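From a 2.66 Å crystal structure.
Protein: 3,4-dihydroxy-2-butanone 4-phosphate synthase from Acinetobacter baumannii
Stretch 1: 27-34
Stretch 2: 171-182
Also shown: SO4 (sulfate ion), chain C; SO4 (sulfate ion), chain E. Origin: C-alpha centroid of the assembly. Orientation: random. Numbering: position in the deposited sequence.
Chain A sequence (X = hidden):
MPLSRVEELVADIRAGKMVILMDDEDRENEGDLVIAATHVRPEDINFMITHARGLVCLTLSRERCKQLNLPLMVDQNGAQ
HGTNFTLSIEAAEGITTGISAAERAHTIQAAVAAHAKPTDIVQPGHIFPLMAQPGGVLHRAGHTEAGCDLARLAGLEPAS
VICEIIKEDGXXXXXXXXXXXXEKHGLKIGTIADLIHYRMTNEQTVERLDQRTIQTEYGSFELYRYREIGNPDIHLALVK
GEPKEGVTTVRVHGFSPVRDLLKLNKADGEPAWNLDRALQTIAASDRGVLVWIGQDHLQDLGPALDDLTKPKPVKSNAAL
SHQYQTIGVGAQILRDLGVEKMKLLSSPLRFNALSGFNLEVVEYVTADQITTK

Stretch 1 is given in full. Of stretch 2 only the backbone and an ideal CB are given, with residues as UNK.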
ATOM      1  N   ARG A  27       0.755 -20.113  -7.311  1.00 41.97           N
ATOM      2  CA  ARG A  27       0.207 -18.791  -7.599  1.00 37.27           C
ATOM      3  C   ARG A  27      -1.094 -18.794  -8.395  1.00 44.84           C
ATOM      4  O   ARG A  27      -2.175 -18.786  -7.796  1.00 46.39           O
ATOM      5  CB  ARG A  27       1.251 -17.963  -8.357  1.00 37.71           C
ATOM      6  CG  ARG A  27       0.828 -16.533  -8.642  1.00 46.81           C
ATOM      7  CD  ARG A  27       1.855 -15.816  -9.507  1.00 42.16           C
ATOM      8  NE  ARG A  27       1.373 -14.520  -9.974  1.00 35.49           N
ATOM      9  CZ  ARG A  27       0.629 -14.340 -11.063  1.00 45.57           C
ATOM     10  NH1 ARG A  27       0.322 -15.366 -11.848  1.00 43.77           N
ATOM     11  NH2 ARG A  27       0.220 -13.121 -11.383  1.00 55.14           N
ATOM     12  N   GLU A  28      -0.994 -19.189  -9.660  1.00 28.53           N
ATOM     13  CA  GLU A  28      -2.146 -19.531 -10.484  1.00 29.47           C
ATOM     14  C   GLU A  28      -2.125 -20.983 -10.912  1.00 28.73           C
ATOM     15  O   GLU A  28      -3.177 -21.621 -10.978  1.00 41.15           O
ATOM     16  CB  GLU A  28      -2.201 -18.659 -11.748  1.00 35.96           C
ATOM     17  CG  GLU A  28      -2.517 -17.187 -11.530  1.00 31.13           C
ATOM     18  CD  GLU A  28      -2.601 -16.422 -12.841  1.00 42.46           C
ATOM     19  OE1 GLU A  28      -2.972 -15.230 -12.821  1.00 59.12           O
ATOM     20  OE2 GLU A  28      -2.272 -17.009 -13.895  1.00 41.06           O
ATOM     21  N   ASN A  29      -0.938 -21.524 -11.183  1.00 40.45           N
ATOM     22  CA  ASN A  29      -0.779 -22.935 -11.517  1.00 41.25           C
ATOM     23  C   ASN A  29      -1.467 -23.248 -12.846  1.00 36.76           C
ATOM     24  O   ASN A  29      -2.219 -24.215 -12.968  1.00 31.05           O
ATOM     25  CB  ASN A  29      -1.320 -23.815 -10.390  1.00 37.47           C
ATOM     26  CG  ASN A  29      -0.859 -25.247 -10.500  1.00 27.34           C
ATOM     27  OD1 ASN A  29       0.172 -25.534 -11.105  1.00 28.20           O
ATOM     28  ND2 ASN A  29      -1.686 -26.164 -10.021  1.00 26.56           N
ATOM     29  N   GLU A  30      -1.161 -22.441 -13.857  1.00 32.33           N
ATOM     30  CA  GLU A  30      -1.766 -22.565 -15.172  1.00 30.04           C
ATOM     31  C   GLU A  30      -0.678 -22.511 -16.233  1.00 29.55           C
ATOM     32  O   GLU A  30       0.348 -21.850 -16.064  1.00 36.26           O
ATOM     33  CB  GLU A  30      -2.803 -21.460 -15.413  1.00 54.97           C
ATOM     34  CG  GLU A  30      -4.036 -21.568 -14.524  1.00 41.34           C
ATOM     35  CD  GLU A  30      -5.040 -20.456 -14.770  1.00 35.94           C
ATOM     36  OE1 GLU A  30      -4.682 -19.456 -15.428  1.00 43.81           O
ATOM     37  OE2 GLU A  30      -6.161 -20.540 -14.225  1.00 36.97           O
ATOM     38  N   GLY A  31      -1.006 -23.052 -17.404  1.00 29.77           N
ATOM     39  CA  GLY A  31      -0.164 -22.942 -18.582  1.00 27.98           C
ATOM     40  C   GLY A  31      -0.823 -22.053 -19.624  1.00 26.89           C
ATOM     41  O   GLY A  31      -2.035 -22.123 -19.834  1.00 33.81           O
ATOM     42  N   ASP A  32      -0.032 -21.133 -20.164  1.00 20.23           N
ATOM     43  CA  ASP A  32      -0.464 -20.249 -21.237  1.00 29.16           C
ATOM     44  C   ASP A  32       0.381 -20.522 -22.471  1.00 29.79           C
ATOM     45  O   ASP A  32       1.611 -20.424 -22.413  1.00 36.09           O
ATOM     46  CB  ASP A  32      -0.335 -18.779 -20.834  1.00 31.55           C
ATOM     47  CG  ASP A  32      -1.313 -18.383 -19.751  1.00 23.47           C
ATOM     48  OD1 ASP A  32      -1.660 -19.243 -18.916  1.00 33.14           O
ATOM     49  OD2 ASP A  32      -1.596 -17.173 -19.634  1.00 27.81           O
ATOM     50  N   LEU A  33      -0.280 -20.721 -23.608  1.00 31.12           N
ATOM     51  CA  LEU A  33       0.351 -20.426 -24.886  1.00 29.65           C
ATOM     52  C   LEU A  33       0.798 -18.971 -24.914  1.00 29.39           C
ATOM     53  O   LEU A  33       0.177 -18.105 -24.294  1.00 31.32           O
ATOM     54  CB  LEU A  33      -0.615 -20.698 -26.038  1.00 40.23           C
ATOM     55  CG  LEU A  33      -1.130 -22.127 -26.211  1.00 44.95           C
ATOM     56  CD1 LEU A  33      -2.255 -22.145 -27.238  1.00 25.19           C
ATOM     57  CD2 LEU A  33      -0.011 -23.072 -26.621  1.00 48.56           C
ATOM     58  N   VAL A  34       1.982 -18.742 -25.477  1.00 29.99           N
ATOM     59  CA  VAL A  34       2.606 -17.423 -25.500  1.00 24.46           C
ATOM     60  C   VAL A  34       3.290 -17.264 -26.849  1.00 34.39           C
ATOM     61  O   VAL A  34       4.037 -18.153 -27.274  1.00 42.74           O
ATOM     62  CB  VAL A  34       3.626 -17.231 -24.365  1.00 39.26           C
ATOM     63  CG1 VAL A  34       4.129 -15.787 -24.331  1.00 40.90           C
ATOM     64  CG2 VAL A  34       3.015 -17.620 -23.031  1.00 40.79           C
ATOM     65  N   UNK A 171     -11.546 -28.264 -16.779  1.00 45.34           N
ATOM     66  CA  UNK A 171     -10.739 -27.700 -15.710  1.00 29.55           C
ATOM     67  C   UNK A 171      -9.375 -27.282 -16.250  1.00 27.95           C
ATOM     68  O   UNK A 171      -9.077 -27.431 -17.438  1.00 35.77           O
ATOM     69  CB  UNK A 171     -10.581 -28.703 -14.566  1.00 29.55           C
ATOM     70  N   UNK A 172      -8.603 -26.623 -15.390  1.00 31.25           N
ATOM     71  CA  UNK A 172      -7.360 -25.994 -15.811  1.00 35.60           C
ATOM     72  C   UNK A 172      -6.257 -27.038 -15.937  1.00 37.33           C
ATOM     73  O   UNK A 172      -6.068 -27.868 -15.041  1.00 31.03           O
ATOM     74  CB  UNK A 172      -6.950 -24.898 -14.826  1.00 35.60           C
ATOM     75  N   UNK A 173      -5.615 -27.071 -17.100  1.00 35.04           N
ATOM     76  CA  UNK A 173      -4.468 -27.945 -17.308  1.00 35.44           C
ATOM     77  C   UNK A 173      -3.351 -27.605 -16.329  1.00 36.15           C
ATOM     78  O   UNK A 173      -2.895 -26.460 -16.266  1.00 33.24           O
ATOM     79  CB  UNK A 173      -3.964 -27.836 -18.749  1.00 35.44           C
ATOM     80  N   UNK A 174      -2.920 -28.602 -15.562  1.00 37.45           N
ATOM     81  CA  UNK A 174      -1.770 -28.480 -14.683  1.00 37.20           C
ATOM     82  C   UNK A 174      -0.526 -29.050 -15.360  1.00 47.14           C
ATOM     83  O   UNK A 174      -0.567 -29.519 -16.500  1.00 48.72           O
ATOM     84  CB  UNK A 174      -2.032 -29.190 -13.353  1.00 37.20           C
ATOM     85  N   UNK A 175       0.602 -28.984 -14.645  1.00 47.31           N
ATOM     86  CA  UNK A 175       1.891 -29.354 -15.225  1.00 54.88           C
ATOM     87  C   UNK A 175       1.802 -30.679 -15.973  1.00 48.13           C
ATOM     88  O   UNK A 175       2.177 -30.768 -17.148  1.00 45.74           O
ATOM     89  CB  UNK A 175       2.960 -29.440 -14.134  1.00 54.88           C
ATOM     90  N   UNK A 176       1.257 -31.707 -15.320  1.00 43.94           N
ATOM     91  CA  UNK A 176       1.084 -33.001 -15.972  1.00 42.35           C
ATOM     92  C   UNK A 176       0.382 -32.852 -17.316  1.00 47.00           C
ATOM     93  O   UNK A 176       0.907 -33.265 -18.355  1.00 49.70           O
ATOM     94  CB  UNK A 176       0.293 -33.950 -15.069  1.00 42.35           C
ATOM     95  N   UNK A 177      -0.795 -32.222 -17.317  1.00 49.06           N
ATOM     96  CA  UNK A 177      -1.560 -32.088 -18.551  1.00 45.77           C
ATOM     97  C   UNK A 177      -0.901 -31.116 -19.522  1.00 51.49           C
ATOM     98  O   UNK A 177      -0.986 -31.308 -20.740  1.00 46.00           O
ATOM     99  CB  UNK A 177      -2.985 -31.627 -18.240  1.00 45.77           C
ATOM    100  N   UNK A 178      -0.210 -30.094 -19.010  1.00 46.27           N
ATOM    101  CA  UNK A 178       0.475 -29.157 -19.894  1.00 42.05           C
ATOM    102  C   UNK A 178       1.654 -29.822 -20.594  1.00 40.90           C
ATOM    103  O   UNK A 178       1.878 -29.598 -21.790  1.00 41.46           O
ATOM    104  CB  UNK A 178       0.952 -27.935 -19.107  1.00 42.05           C
ATOM    105  N   UNK A 179       2.385 -30.683 -19.882  1.00 50.43           N
ATOM    106  CA  UNK A 179       3.509 -31.385 -20.494  1.00 41.40           C
ATOM    107  C   UNK A 179       3.039 -32.256 -21.650  1.00 42.73           C
ATOM    108  O   UNK A 179       3.643 -32.260 -22.728  1.00 49.37           O
ATOM    109  CB  UNK A 179       4.239 -32.237 -19.454  1.00 41.40           C
ATOM    110  N   UNK A 180       1.962 -33.015 -21.436  1.00 48.98           N
ATOM    111  CA  UNK A 180       1.360 -33.784 -22.521  1.00 38.93           C
ATOM    112  C   UNK A 180       1.022 -32.867 -23.689  1.00 45.10           C
ATOM    113  O   UNK A 180       1.332 -33.165 -24.848  1.00 45.63           O
ATOM    114  CB  UNK A 180       0.107 -34.515 -22.036  1.00 38.93           C
ATOM    115  N   UNK A 181       0.281 -31.791 -23.410  1.00 56.25           N
ATOM    116  CA  UNK A 181      -0.156 -30.894 -24.475  1.00 39.41           C
ATOM    117  C   UNK A 181       1.035 -30.323 -25.237  1.00 39.47           C
ATOM    118  O   UNK A 181       1.001 -30.222 -26.468  1.00 33.88           O
ATOM    119  CB  UNK A 181      -1.005 -29.759 -23.899  1.00 39.41           C
ATOM    120  N   UNK A 182       2.113 -29.986 -24.525  1.00 41.00           N
ATOM    121  CA  UNK A 182       3.274 -29.392 -25.176  1.00 43.45           C
ATOM    122  C   UNK A 182       3.831 -30.309 -26.257  1.00 53.24           C
ATOM    123  O   UNK A 182       4.211 -29.847 -27.340  1.00 48.41           O
ATOM    124  CB  UNK A 182       4.359 -29.078 -24.144  1.00 43.45           C
TER
HETATM  125  S   SO4 C 401      -1.109 -13.217 -14.959  1.00 33.70           S
HETATM  126  O1  SO4 C 401      -0.043 -12.310 -15.374  1.00 44.23           O
HETATM  127  O2  SO4 C 401      -0.540 -14.522 -14.645  1.00 29.54           O
HETATM  128  O3  SO4 C 401      -2.070 -13.353 -16.048  1.00 42.69           O
HETATM  129  O4  SO4 C 401      -1.789 -12.701 -13.775  1.00 34.37           O
HETATM  130  S   SO4 E 403      -8.847 -28.347 -10.611  1.00 81.12           S
HETATM  131  O1  SO4 E 403      -8.813 -27.493 -11.795  1.00 54.79           O
HETATM  132  O2  SO4 E 403      -7.552 -29.003 -10.448  1.00 63.43           O
HETATM  133  O3  SO4 E 403      -9.129 -27.527  -9.437  1.00 69.43           O
HETATM  134  O4  SO4 E 403      -9.891 -29.356 -10.765  1.00 72.47           O

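Position 171 lies in extended backbone, and its ideal CB has nothing of stretch 1 within 5.5 Å; a small polar residue would do. It is T171, whose CB passes 3.5 Å from O1 of the chain E sulfate.

At 172 the backbone is still extended, but CA-to-CB points toward stretch 1, and the ideal CB sits 4.4 Å from E30 CG. A long flexible chain could follow the glutamate, and a basic one could answer its charge. The residue is M172, with all three chi angles m; its CE reaches 3.6 Å from E30 OE2, a packing contact that brings no opposite charge.

Position 173 turns its CB sideways, with no atom of stretch 1 within 5.5 Å, so several small or medium side chains would suit. A173 contributes mainly its backbone: its O lies 4.1 Å from G31 N.

Position 174 precedes the helix as N-cap, where Ser, Thr, Asp or Asn are common. Its CB points sideways, 4.5 Å from N29 ND2, yet stretch 1 offers a backbone carbonyl at N29 that a long donor could reach. R174 takes that option. Its chain bends back through two m rotamers, and NH1 donates to N29 O at 2.6 Å. N29 ND2 lies over one face of the guanidinium, while NH2 makes a weak hydrogen bond of 3.1 Å to O1 of the chain E sulfate.

Positions 175 and 176 open the helix with no partner in stretch 1, so polar or small residues fit. They are R175, poorly ordered, and A176.

Position 177 is also out of reach, but three residues after the N-cap an acidic or amide side chain can turn back to a free amide. D177 does so: its OD2 accepts a weak hydrogen bond from R174 N at 3.5 Å.

Position 178 points toward G31, with its ideal CB 5.1 Å from G31 CA. The glycine leaves room for a medium apolar side chain such as Leu, Ile or Met. L178, m then t, fills it, with CD1 3.4 Å from G31 CA. A CB on G31 would fall 2.4 Å from L178 CD2.

Positions 179 and 180 are out of reach, leaving the choice wide; they hold E179 and I180.

Position 181, nearly one helical turn after 178, points toward stretch 1, but no atom lies near its ideal CB. A large apolar group could bridge to L33. F181 does, its ring edge meeting the leucine with CE1 4.0 Å from L33 CD2.

Position 182 points sideways with nothing of stretch 1 near its ideal CB, so most helix-compatible residues would suit; it is A182, which makes no contact.

Stretch 2, residues 171-182: TMARRADLEIFA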
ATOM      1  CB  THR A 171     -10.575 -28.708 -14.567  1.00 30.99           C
ATOM      2  OG1 THR A 171      -9.894 -29.873 -15.046  1.00 29.87           O
ATOM      3  CG2 THR A 171     -11.934 -29.111 -14.002  1.00 41.66           C
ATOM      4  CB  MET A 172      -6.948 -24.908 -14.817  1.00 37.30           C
ATOM      5  CG  MET A 172      -7.946 -23.768 -14.682  1.00 29.06           C
ATOM      6  SD  MET A 172      -8.460 -23.060 -16.259  1.00 28.09           S
ATOM      7  CE  MET A 172      -6.880 -22.729 -17.031  1.00 26.84           C
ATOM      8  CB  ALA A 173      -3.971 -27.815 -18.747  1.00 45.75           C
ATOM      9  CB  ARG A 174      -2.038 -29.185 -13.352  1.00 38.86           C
ATOM     10  CG  ARG A 174      -3.411 -28.895 -12.770  1.00 43.31           C
ATOM     11  CD  ARG A 174      -3.689 -27.401 -12.713  1.00 40.27           C
ATOM     12  NE  ARG A 174      -4.899 -27.103 -11.955  1.00 39.15           N
ATOM     13  CZ  ARG A 174      -5.324 -25.876 -11.672  1.00 29.38           C
ATOM     14  NH1 ARG A 174      -4.644 -24.819 -12.095  1.00 30.45           N
ATOM     15  NH2 ARG A 174      -6.392 -25.705 -10.907  1.00 33.45           N
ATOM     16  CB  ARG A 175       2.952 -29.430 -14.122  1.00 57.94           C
ATOM     17  CG  ARG A 175       4.354 -29.780 -14.611  1.00 69.73           C
ATOM     18  CD  ARG A 175       5.220 -30.333 -13.484  1.00 76.14           C
ATOM     19  NE  ARG A 175       4.733 -31.619 -12.988  1.00 89.92           N
ATOM     20  CZ  ARG A 175       5.288 -32.294 -11.986  1.00 84.24           C
ATOM     21  NH1 ARG A 175       6.381 -31.832 -11.392  1.00 78.18           N
ATOM     22  NH2 ARG A 175       4.748 -33.433 -11.571  1.00 76.32           N
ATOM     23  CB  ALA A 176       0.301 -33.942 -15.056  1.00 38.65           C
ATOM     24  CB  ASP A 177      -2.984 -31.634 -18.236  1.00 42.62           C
ATOM     25  CG  ASP A 177      -3.611 -32.428 -17.106  1.00 49.91           C
ATOM     26  OD1 ASP A 177      -4.128 -33.533 -17.372  1.00 51.48           O
ATOM     27  OD2 ASP A 177      -3.493 -31.997 -15.940  1.00 47.42           O
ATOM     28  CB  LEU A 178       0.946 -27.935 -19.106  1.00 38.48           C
ATOM     29  CG  LEU A 178      -0.139 -27.085 -18.442  1.00 43.00           C
ATOM     30  CD1 LEU A 178       0.506 -26.078 -17.511  1.00 39.28           C
ATOM     31  CD2 LEU A 178      -1.012 -26.376 -19.465  1.00 38.80           C
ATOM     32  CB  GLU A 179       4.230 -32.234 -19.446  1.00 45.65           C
ATOM     33  CG  GLU A 179       5.040 -31.439 -18.440  1.00 51.13           C
ATOM     34  CD  GLU A 179       5.782 -32.331 -17.462  1.00 68.55           C
ATOM     35  OE1 GLU A 179       5.230 -33.386 -17.079  1.00 67.62           O
ATOM     36  OE2 GLU A 179       6.873 -31.934 -17.004  1.00 75.65           O
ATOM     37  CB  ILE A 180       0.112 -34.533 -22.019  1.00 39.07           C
ATOM     38  CG1 ILE A 180       0.486 -35.492 -20.886  1.00 41.95           C
ATOM     39  CG2 ILE A 180      -0.548 -35.291 -23.163  1.00 35.04           C
ATOM     40  CD1 ILE A 180      -0.701 -35.980 -20.085  1.00 50.28           C
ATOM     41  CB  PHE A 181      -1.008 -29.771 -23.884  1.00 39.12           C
ATOM     42  CG  PHE A 181      -1.584 -28.842 -24.910  1.00 35.05           C
ATOM     43  CD1 PHE A 181      -0.900 -27.699 -25.287  1.00 30.84           C
ATOM     44  CD2 PHE A 181      -2.886 -29.007 -25.353  1.00 36.01           C
ATOM     45  CE1 PHE A 181      -1.428 -26.844 -26.234  1.00 33.94           C
ATOM     46  CE2 PHE A 181      -3.408 -28.179 -26.325  1.00 39.33           C
ATOM     47  CZ  PHE A 181      -2.688 -27.080 -26.748  1.00 31.74           C
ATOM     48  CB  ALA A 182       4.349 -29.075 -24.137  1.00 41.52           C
TER
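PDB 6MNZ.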